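PDB 5DQP: EDTA monooxygenase from EDTA-degrading bacterium BNC1, which probably uses reduced FMN and molecular oxygen to oxidise EDTA, as a luciferase-like flavin monooxygenase that works with a partner flavin reductase. Local coordinates for residues 33-38 against 79-84; 48-53 against 394-399; 107-112 against 206-211; 226-231 against 254-259; 319-324 against 339-344. All blocks are in the same frame, centred on the assembly; numbering follows the deposited sequence.

Contact 1 of 5, residues 33-38 against 79-84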
# COMPACT_ATOMS: atom_id res chain seq x y z
N PHE A 33 8.99 5.52 -12.22
CA PHE A 33 9.37 5.23 -10.85
C PHE A 33 9.35 6.46 -9.96
O PHE A 33 9.87 6.42 -8.84
CB PHE A 33 10.76 4.58 -10.84
CG PHE A 33 10.85 3.34 -11.71
CD1 PHE A 33 10.12 2.20 -11.39
CD2 PHE A 33 11.64 3.34 -12.85
CE1 PHE A 33 10.19 1.07 -12.17
CE2 PHE A 33 11.72 2.21 -13.65
CZ PHE A 33 10.99 1.07 -13.31
N ASP A 34 8.74 7.55 -10.42
CA ASP A 34 8.72 8.82 -9.71
C ASP A 34 7.29 9.13 -9.28
O ASP A 34 6.39 9.19 -10.13
CB ASP A 34 9.28 9.92 -10.60
CG ASP A 34 9.21 11.31 -9.94
OD1 ASP A 34 8.94 11.40 -8.73
OD2 ASP A 34 9.45 12.31 -10.65
N LEU A 35 7.08 9.33 -7.99
CA LEU A 35 5.75 9.65 -7.49
C LEU A 35 5.14 10.84 -8.23
O LEU A 35 3.94 10.85 -8.53
CB LEU A 35 5.81 9.92 -5.98
CG LEU A 35 4.51 10.39 -5.32
CD1 LEU A 35 3.37 9.33 -5.50
CD2 LEU A 35 4.79 10.74 -3.84
N GLU A 36 5.96 11.84 -8.55
CA GLU A 36 5.44 13.04 -9.21
C GLU A 36 4.85 12.71 -10.57
O GLU A 36 3.92 13.40 -11.02
CB GLU A 36 6.52 14.10 -9.33
CG GLU A 36 7.01 14.64 -7.97
CD GLU A 36 5.87 15.16 -7.09
OE1 GLU A 36 4.95 15.84 -7.63
OE2 GLU A 36 5.90 14.90 -5.86
N ASN A 37 5.35 11.68 -11.25
CA ASN A 37 4.71 11.23 -12.48
C ASN A 37 3.24 10.89 -12.24
O ASN A 37 2.39 11.16 -13.09
CB ASN A 37 5.46 10.01 -13.04
CG ASN A 37 4.86 9.49 -14.33
OD1 ASN A 37 4.98 10.13 -15.38
ND2 ASN A 37 4.24 8.30 -14.28
N TYR A 38 2.93 10.27 -11.10
CA TYR A 38 1.54 9.91 -10.84
C TYR A 38 0.76 11.07 -10.24
O TYR A 38 -0.42 11.23 -10.54
CB TYR A 38 1.49 8.68 -9.93
CG TYR A 38 2.26 7.56 -10.58
CD1 TYR A 38 1.63 6.72 -11.51
CD2 TYR A 38 3.60 7.37 -10.32
CE1 TYR A 38 2.33 5.72 -12.16
CE2 TYR A 38 4.32 6.36 -10.95
CZ TYR A 38 3.68 5.55 -11.88
OH TYR A 38 4.37 4.55 -12.53
N ALA A 79 -1.54 4.15 -4.37
CA ALA A 79 -2.77 4.90 -4.13
C ALA A 79 -2.74 5.65 -2.79
O ALA A 79 -3.34 6.73 -2.66
CB ALA A 79 -3.97 3.96 -4.19
N ALA A 80 -2.07 5.09 -1.78
CA ALA A 80 -1.91 5.81 -0.51
C ALA A 80 -1.08 7.07 -0.67
O ALA A 80 -1.39 8.11 -0.07
CB ALA A 80 -1.28 4.88 0.54
N ALA A 81 0.01 7.01 -1.44
CA ALA A 81 0.87 8.18 -1.60
C ALA A 81 0.19 9.24 -2.45
O ALA A 81 0.19 10.43 -2.10
CB ALA A 81 2.21 7.79 -2.23
N ILE A 82 -0.43 8.82 -3.56
CA ILE A 82 -1.19 9.76 -4.38
C ILE A 82 -2.23 10.50 -3.56
O ILE A 82 -2.29 11.73 -3.56
CB ILE A 82 -1.86 9.03 -5.56
CG1 ILE A 82 -0.82 8.43 -6.51
CG2 ILE A 82 -2.78 10.03 -6.30
CD1 ILE A 82 -1.46 7.63 -7.74
N THR A 83 -3.14 9.76 -2.91
CA THR A 83 -4.25 10.43 -2.24
C THR A 83 -3.81 11.13 -0.96
O THR A 83 -4.51 12.05 -0.51
CB THR A 83 -5.41 9.47 -1.95
OG1 THR A 83 -4.98 8.42 -1.08
CG2 THR A 83 -5.95 8.89 -3.29
N GLY A 84 -2.66 10.76 -0.39
CA GLY A 84 -2.08 11.59 0.65
C GLY A 84 -1.83 13.01 0.18
O GLY A 84 -1.84 13.94 0.99
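Two consecutive outer helices of the TIM-barrel-like fold, 35-47 and 75-85, meet here through Leu35 and Tyr38 on one and Ala81 and Ile82 on the other. The contact is wholly apolar. Leu35 holds its CG anti to the backbone N (chi1 175°), and this carries CD1 across to the second helix, where it packs 3.8 Å from Ala81 CB and lies more loosely against CG1 of Ile82. One turn on, the CB of Tyr38 rests 3.8 Å from Ile82 CD1, the end of an extended side chain. The tyrosine thus touches with the root of its side chain; its ring leads away from Ile82, packs on Pro72 and Leu78, and carries Asn37 ND2 3.7 Å above one face. Its OH is hydrogen-bonded to Ile32 O. Asp34 caps the first helix by accepting the N-H of Glu36 on OD1 (3.0 Å), from well above the carboxylate plane. Leu115 of the second subunit also packs on Leu35, and Ala80 meets its own counterpart in that subunit. Neighbouring barrel helices are joined side by side through apolar side chains and the CB of a tyrosine, here at the dimer interface, as suits the outer helical layer of a beta/alpha barrel.

Contact 2 of 5, residues 48-53 against 394-399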
# COMPACT_ATOMS: atom_id res chain seq x y z
N GLY A 48 -10.25 17.63 -14.15
CA GLY A 48 -11.39 17.21 -14.94
C GLY A 48 -12.58 16.69 -14.17
O GLY A 48 -13.60 16.37 -14.79
N ARG A 49 -12.50 16.63 -12.84
CA ARG A 49 -13.52 15.98 -12.01
C ARG A 49 -13.71 14.50 -12.34
O ARG A 49 -14.80 13.94 -12.16
CB ARG A 49 -14.87 16.69 -12.12
CG ARG A 49 -14.83 18.19 -11.91
CD ARG A 49 -14.08 18.58 -10.65
NE ARG A 49 -14.03 20.04 -10.53
CZ ARG A 49 -12.94 20.75 -10.25
NH1 ARG A 49 -11.77 20.15 -10.04
NH2 ARG A 49 -13.03 22.07 -10.17
N ILE A 50 -12.67 13.84 -12.87
CA ILE A 50 -12.76 12.40 -13.02
C ILE A 50 -13.15 11.80 -11.68
O ILE A 50 -12.72 12.28 -10.63
CB ILE A 50 -11.44 11.83 -13.56
CG1 ILE A 50 -11.10 12.46 -14.92
CG2 ILE A 50 -11.52 10.32 -13.72
CD1 ILE A 50 -12.24 12.48 -15.95
N ASP A 51 -14.00 10.76 -11.69
CA ASP A 51 -14.47 10.23 -10.42
C ASP A 51 -13.37 9.48 -9.68
O ASP A 51 -13.26 9.59 -8.46
CB ASP A 51 -15.69 9.34 -10.64
CG ASP A 51 -16.86 10.13 -11.15
OD1 ASP A 51 -17.38 10.98 -10.38
OD2 ASP A 51 -17.25 9.94 -12.32
N ALA A 52 -12.53 8.71 -10.39
CA ALA A 52 -11.45 7.99 -9.72
C ALA A 52 -10.37 7.64 -10.73
O ALA A 52 -10.64 7.51 -11.93
CB ALA A 52 -11.97 6.70 -9.05
N PHE A 53 -9.13 7.50 -10.24
CA PHE A 53 -8.13 6.84 -11.05
C PHE A 53 -8.21 5.33 -10.80
O PHE A 53 -8.85 4.87 -9.85
CB PHE A 53 -6.71 7.38 -10.79
CG PHE A 53 -6.21 7.20 -9.35
CD1 PHE A 53 -5.64 6.01 -8.95
CD2 PHE A 53 -6.33 8.23 -8.43
CE1 PHE A 53 -5.21 5.83 -7.64
CE2 PHE A 53 -5.88 8.08 -7.12
CZ PHE A 53 -5.32 6.87 -6.72
N ILE A 394 -5.07 15.82 -22.74
CA ILE A 394 -5.93 16.10 -23.90
C ILE A 394 -7.38 15.72 -23.60
O ILE A 394 -8.31 16.47 -23.90
CB ILE A 394 -5.41 15.36 -25.14
CG1 ILE A 394 -4.00 15.82 -25.50
CG2 ILE A 394 -6.35 15.56 -26.35
CD1 ILE A 394 -3.91 17.28 -25.84
N PHE A 395 -7.60 14.51 -23.07
CA PHE A 395 -8.96 14.11 -22.76
C PHE A 395 -9.61 15.09 -21.78
O PHE A 395 -10.72 15.59 -22.02
CB PHE A 395 -8.98 12.68 -22.21
CG PHE A 395 -10.37 12.13 -22.07
CD1 PHE A 395 -11.13 12.41 -20.95
CD2 PHE A 395 -10.93 11.37 -23.09
CE1 PHE A 395 -12.42 11.94 -20.82
CE2 PHE A 395 -12.20 10.88 -22.98
CZ PHE A 395 -12.96 11.17 -21.83
N VAL A 396 -8.92 15.41 -20.69
CA VAL A 396 -9.49 16.30 -19.68
C VAL A 396 -9.67 17.73 -20.22
O VAL A 396 -10.62 18.43 -19.85
CB VAL A 396 -8.61 16.29 -18.41
CG1 VAL A 396 -8.89 17.54 -17.56
CG2 VAL A 396 -8.81 15.01 -17.60
N ASP A 397 -8.74 18.20 -21.04
CA ASP A 397 -8.83 19.57 -21.54
C ASP A 397 -9.89 19.72 -22.63
O ASP A 397 -10.43 20.81 -22.79
CB ASP A 397 -7.50 20.04 -22.14
CG ASP A 397 -6.42 20.30 -21.10
OD1 ASP A 397 -6.75 20.43 -19.90
OD2 ASP A 397 -5.23 20.40 -21.53
N GLN A 398 -10.14 18.68 -23.41
CA GLN A 398 -10.94 18.87 -24.62
C GLN A 398 -12.18 17.99 -24.69
O GLN A 398 -13.14 18.39 -25.33
CB GLN A 398 -10.07 18.65 -25.86
CG GLN A 398 -8.84 19.59 -25.83
CD GLN A 398 -7.89 19.42 -26.99
OE1 GLN A 398 -8.31 19.31 -28.14
NE2 GLN A 398 -6.58 19.44 -26.70
N VAL A 399 -12.20 16.82 -24.07
CA VAL A 399 -13.41 16.00 -24.10
C VAL A 399 -14.31 16.31 -22.92
O VAL A 399 -15.50 16.59 -23.08
CB VAL A 399 -13.03 14.50 -24.14
CG1 VAL A 399 -14.30 13.62 -24.03
CG2 VAL A 399 -12.22 14.17 -25.41
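Val396, on helix 390-405, meets Gly48 and Ile50, which lie in the turn leading from helix 35-47 into strand 52-55. Along the later helix, Phe395 comes first, with its CG anti to the backbone N (chi1 -171°), so that the ring heads for Leu369 and Ile271 and merely skirts the 48-53 segment. Val399, one turn on, sets its CB 3.8 Å above the centre of one face of this ring. Val396 carries the contact. Its CG1 sits 3.6 Å from Gly48 CA and 3.7 Å from Gly48 N, so a methyl group lies directly on the backbone. A side chain on Gly48 would run into the other methyl, CG2, and the absence of one lets the two backbones approach to 5.2 Å between the CA atoms of Gly48 and Val396. CG2 itself faces Ile50, with 4.4 Å to CG1 of that residue, a looser touch. Asp397 starts out away from the turn, yet its OD1 forms a salt bridge with Arg47, just before the turn. Gln398 and Val399 then lean on Pro362, while the backbone widens into a pi-type turn over 395-399. Beside Gly48, helix 35-47 closes in a Schellman motif at Arg49, after which Ile50 packs on Leu8 and Ser10 of strand 7-11. The contact thus brings the end of an early barrel helix against the late helix 390-405, as is characteristic of the closure of a beta/alpha barrel.

Contact 3 of 5, residues 107-112 against 206-211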
# COMPACT_ATOMS: atom_id res chain seq x y z
N ARG A 107 -7.47 -5.20 5.74
CA ARG A 107 -6.91 -4.15 6.57
C ARG A 107 -6.22 -3.06 5.75
O ARG A 107 -6.30 -1.87 6.08
CB ARG A 107 -5.95 -4.80 7.55
CG ARG A 107 -4.88 -3.94 8.04
CD ARG A 107 -4.01 -4.68 9.03
NE ARG A 107 -3.67 -3.77 10.10
CZ ARG A 107 -2.50 -3.76 10.72
NH1 ARG A 107 -2.30 -2.89 11.69
NH2 ARG A 107 -1.54 -4.61 10.37
N GLN A 108 -5.56 -3.45 4.66
CA GLN A 108 -4.84 -2.47 3.85
C GLN A 108 -5.80 -1.65 2.98
O GLN A 108 -5.66 -0.43 2.89
CB GLN A 108 -3.77 -3.17 3.03
CG GLN A 108 -2.59 -3.61 3.86
CD GLN A 108 -1.46 -4.17 3.01
OE1 GLN A 108 -1.69 -4.62 1.89
NE2 GLN A 108 -0.23 -4.15 3.53
N ILE A 109 -6.80 -2.29 2.37
CA ILE A 109 -7.81 -1.51 1.64
C ILE A 109 -8.61 -0.63 2.61
O ILE A 109 -8.94 0.52 2.29
CB ILE A 109 -8.74 -2.43 0.83
CG1 ILE A 109 -7.93 -3.30 -0.15
CG2 ILE A 109 -9.86 -1.62 0.13
CD1 ILE A 109 -7.20 -2.53 -1.22
N ALA A 110 -8.97 -1.16 3.77
CA ALA A 110 -9.76 -0.38 4.72
C ALA A 110 -8.96 0.78 5.27
O ALA A 110 -9.50 1.87 5.51
CB ALA A 110 -10.27 -1.26 5.86
N SER A 111 -7.65 0.59 5.46
CA SER A 111 -6.80 1.68 5.93
C SER A 111 -6.73 2.78 4.88
O SER A 111 -6.82 3.96 5.22
CB SER A 111 -5.38 1.19 6.25
OG SER A 111 -5.36 0.16 7.21
N VAL A 112 -6.49 2.41 3.62
CA VAL A 112 -6.25 3.46 2.65
C VAL A 112 -7.55 4.19 2.38
O VAL A 112 -7.56 5.41 2.15
CB VAL A 112 -5.59 2.92 1.37
CG1 VAL A 112 -6.58 2.11 0.51
CG2 VAL A 112 -4.98 4.07 0.58
N GLY A 206 -19.62 3.74 5.02
CA GLY A 206 -19.67 2.40 4.49
C GLY A 206 -18.31 1.87 4.07
O GLY A 206 -17.30 2.57 4.10
N PRO A 207 -18.29 0.62 3.61
CA PRO A 207 -17.02 -0.07 3.29
C PRO A 207 -16.46 0.36 1.94
O PRO A 207 -17.12 1.05 1.15
CB PRO A 207 -17.44 -1.55 3.28
CG PRO A 207 -18.84 -1.52 2.75
CD PRO A 207 -19.46 -0.26 3.39
N PRO A 208 -15.22 -0.03 1.63
CA PRO A 208 -14.65 0.28 0.31
C PRO A 208 -15.50 -0.28 -0.81
O PRO A 208 -16.09 -1.35 -0.69
CB PRO A 208 -13.28 -0.40 0.34
CG PRO A 208 -12.96 -0.54 1.82
CD PRO A 208 -14.28 -0.84 2.44
N VAL A 209 -15.55 0.47 -1.91
CA VAL A 209 -16.22 0.02 -3.13
C VAL A 209 -15.46 -1.15 -3.74
O VAL A 209 -14.23 -1.14 -3.80
CB VAL A 209 -16.34 1.20 -4.12
CG1 VAL A 209 -16.83 0.76 -5.49
CG2 VAL A 209 -17.24 2.28 -3.54
N VAL A 210 -16.18 -2.16 -4.20
CA VAL A 210 -15.56 -3.36 -4.77
C VAL A 210 -15.84 -3.38 -6.27
O VAL A 210 -16.99 -3.26 -6.69
CB VAL A 210 -16.07 -4.65 -4.10
CG1 VAL A 210 -15.59 -5.90 -4.87
CG2 VAL A 210 -15.58 -4.72 -2.63
N VAL A 211 -14.78 -3.55 -7.05
CA VAL A 211 -14.82 -3.51 -8.50
C VAL A 211 -14.50 -4.89 -9.02
O VAL A 211 -13.73 -5.64 -8.40
CB VAL A 211 -13.83 -2.44 -9.03
CG1 VAL A 211 -13.72 -2.46 -10.60
CG2 VAL A 211 -14.25 -1.05 -8.53
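In Ile109 the CG2 methyl stands anti to the backbone N, while CG1 lies anti to the carbonyl carbon (chi1 -57°); this pairing turns CG2 toward Pro208 and leads the CG1-CD1 arm away from it. CG2 then meets the proline ring at two of its carbons, 3.6 Å from Pro208 CB and 3.7 Å from Pro208 CG. The two side chains cross obliquely, so one branch of the isoleucine bears on the CB-CG side of the ring. Pro208 CG also reaches over the helix backbone, 4.3 Å from Ala110 CA. No hydrogen bond spans the two segments, and the join is made by these apolar surfaces.

Trp161, from helix 143-161, touches Ile109, Ala110, Pro207 and Pro208, so it touches both segments, and Ile76 of helix 75-85 packs on Ile109 as well. Elsewhere on helix 102-115, Ser111 OG lies doubtfully close to Arg107 O, at 2.5 Å. Arg107 itself makes a salt bridge with Asp57 of the second subunit, a residue predicted to bind FMN.

After Pro208 the chain enters strand 210-213, which pairs in parallel with strand 120-125. The outer helix thus packs on the approach to a core strand, as in the helix-over-sheet layering of a beta/alpha barrel.

Contact 4 of 5, residues 226-231 against 254-259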
# COMPACT_ATOMS: atom_id res chain seq x y z
N PHE A 226 -20.80 -9.40 -5.36
CA PHE A 226 -19.88 -8.47 -4.72
C PHE A 226 -19.49 -7.25 -5.55
O PHE A 226 -19.01 -6.29 -4.97
CB PHE A 226 -18.60 -9.20 -4.32
CG PHE A 226 -18.83 -10.28 -3.32
CD1 PHE A 226 -19.12 -9.95 -2.01
CD2 PHE A 226 -18.79 -11.61 -3.69
CE1 PHE A 226 -19.35 -10.94 -1.06
CE2 PHE A 226 -19.03 -12.61 -2.76
CZ PHE A 226 -19.30 -12.27 -1.45
N GLY A 227 -19.67 -7.26 -6.87
CA GLY A 227 -19.18 -6.17 -7.69
C GLY A 227 -20.16 -5.00 -7.68
O GLY A 227 -21.36 -5.18 -7.87
N GLU A 228 -19.64 -3.81 -7.41
CA GLU A 228 -20.45 -2.61 -7.50
C GLU A 228 -20.13 -1.82 -8.75
O GLU A 228 -20.99 -1.12 -9.28
CB GLU A 228 -20.23 -1.73 -6.27
CG GLU A 228 -20.29 -2.58 -5.03
CD GLU A 228 -20.08 -1.81 -3.75
OE1 GLU A 228 -18.98 -1.92 -3.15
OE2 GLU A 228 -21.02 -1.09 -3.35
N ILE A 229 -18.89 -1.94 -9.21
CA ILE A 229 -18.48 -1.48 -10.53
C ILE A 229 -17.96 -2.67 -11.30
O ILE A 229 -17.18 -3.48 -10.79
CB ILE A 229 -17.42 -0.38 -10.47
CG1 ILE A 229 -17.79 0.71 -9.46
CG2 ILE A 229 -17.22 0.20 -11.86
CD1 ILE A 229 -16.69 1.77 -9.31
N ILE A 230 -18.39 -2.77 -12.55
CA ILE A 230 -17.94 -3.80 -13.47
C ILE A 230 -17.33 -3.10 -14.67
O ILE A 230 -17.97 -2.25 -15.30
CB ILE A 230 -19.11 -4.71 -13.89
CG1 ILE A 230 -19.92 -5.16 -12.65
CG2 ILE A 230 -18.61 -5.84 -14.79
CD1 ILE A 230 -21.21 -5.90 -12.98
N TYR A 231 -16.08 -3.46 -14.98
CA TYR A 231 -15.43 -3.04 -16.22
C TYR A 231 -15.84 -3.97 -17.35
O TYR A 231 -15.95 -5.18 -17.16
CB TYR A 231 -13.92 -3.08 -16.09
CG TYR A 231 -13.37 -2.11 -15.09
CD1 TYR A 231 -14.17 -1.12 -14.52
CD2 TYR A 231 -12.03 -2.16 -14.73
CE1 TYR A 231 -13.65 -0.22 -13.61
CE2 TYR A 231 -11.49 -1.26 -13.84
CZ TYR A 231 -12.30 -0.29 -13.28
OH TYR A 231 -11.76 0.59 -12.37
N GLN A 254 -29.86 -11.57 -6.91
CA GLN A 254 -29.20 -11.92 -5.65
C GLN A 254 -29.79 -11.20 -4.46
O GLN A 254 -29.31 -11.39 -3.33
CB GLN A 254 -27.70 -11.62 -5.73
CG GLN A 254 -26.94 -12.37 -6.80
CD GLN A 254 -26.64 -13.79 -6.39
OE1 GLN A 254 -26.21 -14.06 -5.27
NE2 GLN A 254 -26.86 -14.71 -7.30
N GLY A 255 -30.81 -10.38 -4.67
CA GLY A 255 -31.44 -9.61 -3.62
C GLY A 255 -30.79 -8.28 -3.29
O GLY A 255 -31.15 -7.67 -2.27
N ARG A 256 -29.84 -7.80 -4.11
CA ARG A 256 -29.16 -6.55 -3.81
C ARG A 256 -30.05 -5.36 -4.12
O ARG A 256 -30.99 -5.46 -4.91
CB ARG A 256 -27.85 -6.46 -4.60
CG ARG A 256 -26.88 -7.53 -4.13
CD ARG A 256 -25.66 -7.60 -4.98
NE ARG A 256 -24.86 -6.38 -4.88
CZ ARG A 256 -23.89 -6.10 -5.74
NH1 ARG A 256 -23.63 -6.94 -6.74
NH2 ARG A 256 -23.19 -4.98 -5.62
N PRO A 257 -29.81 -4.22 -3.47
CA PRO A 257 -30.68 -3.05 -3.68
C PRO A 257 -30.51 -2.51 -5.09
O PRO A 257 -29.45 -2.63 -5.70
CB PRO A 257 -30.18 -2.03 -2.65
CG PRO A 257 -28.78 -2.47 -2.30
CD PRO A 257 -28.75 -3.97 -2.48
N GLU A 258 -31.58 -1.90 -5.60
CA GLU A 258 -31.48 -1.22 -6.87
C GLU A 258 -30.38 -0.16 -6.81
O GLU A 258 -30.06 0.38 -5.75
CB GLU A 258 -32.81 -0.56 -7.24
CG GLU A 258 -34.03 -1.49 -7.19
CD GLU A 258 -33.95 -2.65 -8.17
OE1 GLU A 258 -33.93 -3.82 -7.72
OE2 GLU A 258 -33.90 -2.38 -9.40
N GLY A 259 -29.81 0.15 -7.98
CA GLY A 259 -28.67 1.06 -8.02
C GLY A 259 -27.41 0.50 -7.39
O GLY A 259 -26.57 1.26 -6.91
O HOH W 1 -23.66 -1.96 -4.44
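Arg256 reaches from the loop after helix 237-253 to the backbone carbonyl of Gly227, and this grip is the tight part of the contact. NH1 and NH2 both bond to the one oxygen, end-on: NH2 to Gly227 O at 2.9 Å and NH1 to Gly227 O at 3.1 Å. The oxygen lies in the guanidinium plane, yet both nitrogens come to it from the same face of the carbonyl plane, NH2 well above it. A bend at chi3 (65°) turns the otherwise extended arm so that its end faces the carbonyl. NH1 has a further acceptor in Ser224 O, near the end of helix 217-226.

The looser side lies toward Glu228. Its CG touches NH2 at 3.8 Å, but the charged atoms stay apart, with Glu228 OE2 5.0 Å from Arg256 NH2 and the carboxylate and guanidinium planes 64° apart. A water bridges the two, donating to Glu228 OE2 and accepting from Arg256 NH2 over a longer 3.3 Å. Glu228 has stronger partners in Arg419 at OE2 and the N-H of Val210 at OE1. Around Arg256 in the loop, Gln254, Gly255 and Glu258 are exposed to solvent.

Replacing Arg256 by an alanine would probably cost Gly227 O these two donors and Ser224 O a third, leaving the loop less firmly held to the end of helix 217-226. The buried guanidinium is probably stabilised mainly by backbone carbonyl dipoles, with the Glu228 carboxylate likely to help through the water.

Contact 5 of 5, residues 319-324 against 339-344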
# COMPACT_ATOMS: atom_id res chain seq x y z
N LYS A 319 -23.10 -11.15 -45.23
CA LYS A 319 -22.67 -12.19 -46.17
C LYS A 319 -21.17 -12.16 -46.43
O LYS A 319 -20.65 -13.11 -47.01
CB LYS A 319 -23.42 -12.04 -47.50
CG LYS A 319 -24.94 -12.03 -47.37
CD LYS A 319 -25.63 -11.72 -48.70
CE LYS A 319 -27.15 -11.76 -48.58
NZ LYS A 319 -27.83 -11.71 -49.91
N ASP A 320 -20.47 -11.09 -46.08
CA ASP A 320 -19.04 -11.03 -46.38
C ASP A 320 -18.21 -11.87 -45.42
O ASP A 320 -17.09 -12.25 -45.77
CB ASP A 320 -18.51 -9.60 -46.31
CG ASP A 320 -19.16 -8.66 -47.32
OD1 ASP A 320 -19.50 -9.10 -48.44
OD2 ASP A 320 -19.31 -7.47 -46.98
N PHE A 321 -18.73 -12.16 -44.23
CA PHE A 321 -17.96 -12.85 -43.19
C PHE A 321 -18.12 -14.36 -43.31
O PHE A 321 -19.22 -14.86 -43.54
CB PHE A 321 -18.43 -12.41 -41.81
CG PHE A 321 -18.26 -10.94 -41.55
CD1 PHE A 321 -17.04 -10.43 -41.15
CD2 PHE A 321 -19.33 -10.07 -41.69
CE1 PHE A 321 -16.88 -9.08 -40.90
CE2 PHE A 321 -19.18 -8.71 -41.44
CZ PHE A 321 -17.95 -8.23 -41.03
N ASN A 322 -17.01 -15.08 -43.13
CA ASN A 322 -17.04 -16.55 -43.06
C ASN A 322 -16.18 -16.94 -41.86
O ASN A 322 -14.98 -17.24 -41.99
CB ASN A 322 -16.55 -17.18 -44.38
CG ASN A 322 -17.34 -16.68 -45.58
OD1 ASN A 322 -18.42 -17.19 -45.88
ND2 ASN A 322 -16.80 -15.68 -46.26
N LEU A 323 -16.78 -16.90 -40.68
CA LEU A 323 -16.00 -17.11 -39.47
C LEU A 323 -15.54 -18.57 -39.40
O LEU A 323 -16.36 -19.48 -39.51
CB LEU A 323 -16.80 -16.76 -38.22
CG LEU A 323 -17.18 -15.29 -38.02
CD1 LEU A 323 -17.76 -15.08 -36.62
CD2 LEU A 323 -16.00 -14.35 -38.27
N PRO A 324 -14.25 -18.82 -39.21
CA PRO A 324 -13.79 -20.21 -39.09
C PRO A 324 -14.46 -20.91 -37.92
O PRO A 324 -14.67 -20.32 -36.85
CB PRO A 324 -12.28 -20.07 -38.89
CG PRO A 324 -12.07 -18.65 -38.42
CD PRO A 324 -13.16 -17.84 -39.08
N ASP A 339 -20.30 -8.06 -34.97
CA ASP A 339 -21.35 -7.19 -34.43
C ASP A 339 -20.93 -5.72 -34.49
O ASP A 339 -21.73 -4.86 -34.87
CB ASP A 339 -21.67 -7.61 -32.99
CG ASP A 339 -22.94 -6.97 -32.45
OD1 ASP A 339 -23.71 -6.40 -33.26
OD2 ASP A 339 -23.17 -7.06 -31.22
N VAL A 340 -19.69 -5.42 -34.13
CA VAL A 340 -19.18 -4.05 -34.23
C VAL A 340 -19.25 -3.56 -35.67
O VAL A 340 -19.73 -2.46 -35.95
CB VAL A 340 -17.75 -3.96 -33.69
CG1 VAL A 340 -17.19 -2.57 -33.98
CG2 VAL A 340 -17.74 -4.20 -32.19
N ALA A 341 -18.76 -4.37 -36.61
CA ALA A 341 -18.70 -3.90 -37.99
C ALA A 341 -20.10 -3.63 -38.54
O ALA A 341 -20.31 -2.64 -39.25
CB ALA A 341 -17.98 -4.92 -38.88
N LEU A 342 -21.07 -4.49 -38.22
CA LEU A 342 -22.42 -4.29 -38.74
C LEU A 342 -23.13 -3.16 -38.02
O LEU A 342 -23.76 -2.31 -38.67
CB LEU A 342 -23.23 -5.58 -38.63
CG LEU A 342 -22.69 -6.70 -39.51
CD1 LEU A 342 -23.50 -7.94 -39.26
CD2 LEU A 342 -22.70 -6.32 -41.01
N ASP A 343 -23.03 -3.11 -36.68
CA ASP A 343 -23.73 -2.06 -35.94
C ASP A 343 -23.26 -0.67 -36.34
O ASP A 343 -24.07 0.26 -36.38
CB ASP A 343 -23.56 -2.21 -34.42
CG ASP A 343 -24.35 -1.10 -33.65
OD1 ASP A 343 -25.57 -0.97 -33.89
OD2 ASP A 343 -23.76 -0.35 -32.83
N GLU A 344 -21.95 -0.50 -36.56
CA GLU A 344 -21.36 0.80 -36.84
C GLU A 344 -21.13 1.03 -38.34
O GLU A 344 -20.66 2.11 -38.74
CB GLU A 344 -20.06 0.97 -36.03
CG GLU A 344 -20.33 1.02 -34.52
CD GLU A 344 -19.08 1.06 -33.60
OE1 GLU A 344 -19.23 0.65 -32.41
OE2 GLU A 344 -17.98 1.51 -34.01
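Residues 319-324 run from the end of a 3-10 turn at Lys319 and Asp320 into an irregular, rather extended chain, while 339-344 belong to helix 331-344. The two backbones stay well apart, 10.4 Å between the CA atoms of Phe321 and Ala341, and one aromatic side chain spans the gap. The setting is a loop-on-helix packing on the periphery of the beta/alpha barrel, in the connection between helices 292-303 and 331-344. Phe321 has its CG anti to the carbonyl carbon (chi1 -60°), which projects the ring from the loop toward the helix. There its CZ comes 3.9 Å from Ala341 CB, a small residue that lets the ring draw close to the helix surface. Leu342, the next residue, folds the end of its side chain inward to the ring edge, near the ring plane. Val338, one turn earlier, and Ile305 and Leu316 from earlier in the same loop also pack on the phenylalanine. Leu323 continues the packing along the same helix, on Leu334, Lys335 and Val338. Ala341 in turn rests on Leu351 of helix 348-354, which ties this helix to the next. No hydrogen bond joins the two segments; the longer of the two apolar touches is Phe321 CE2 to Leu342 CD2, at 4.3 Å.

How the contacts relate
Contacts 1 to 4 lie round the parallel barrel, while contact 5 sits on its periphery, about 44 Å between centres from contact 1. Contacts 1 and 2 touch through Phe53, at the start of strand 52-55, which packs on Ala79, Ile82 and Thr83 of helix 75-85. Contacts 1 and 3 meet where Val112 leans on Ala80, and both adjoin the second subunit. Contacts 3 and 4 share neighbouring strands 210-213 and 229-233, joined by a probable hydrogen bond from Glu228 N to Val210 O. Along the chain contacts 1, 3, 4 and 5 follow in series, whereas contact 2 joins residues 48-53 to 394-399, bringing early and late parts of the barrel together.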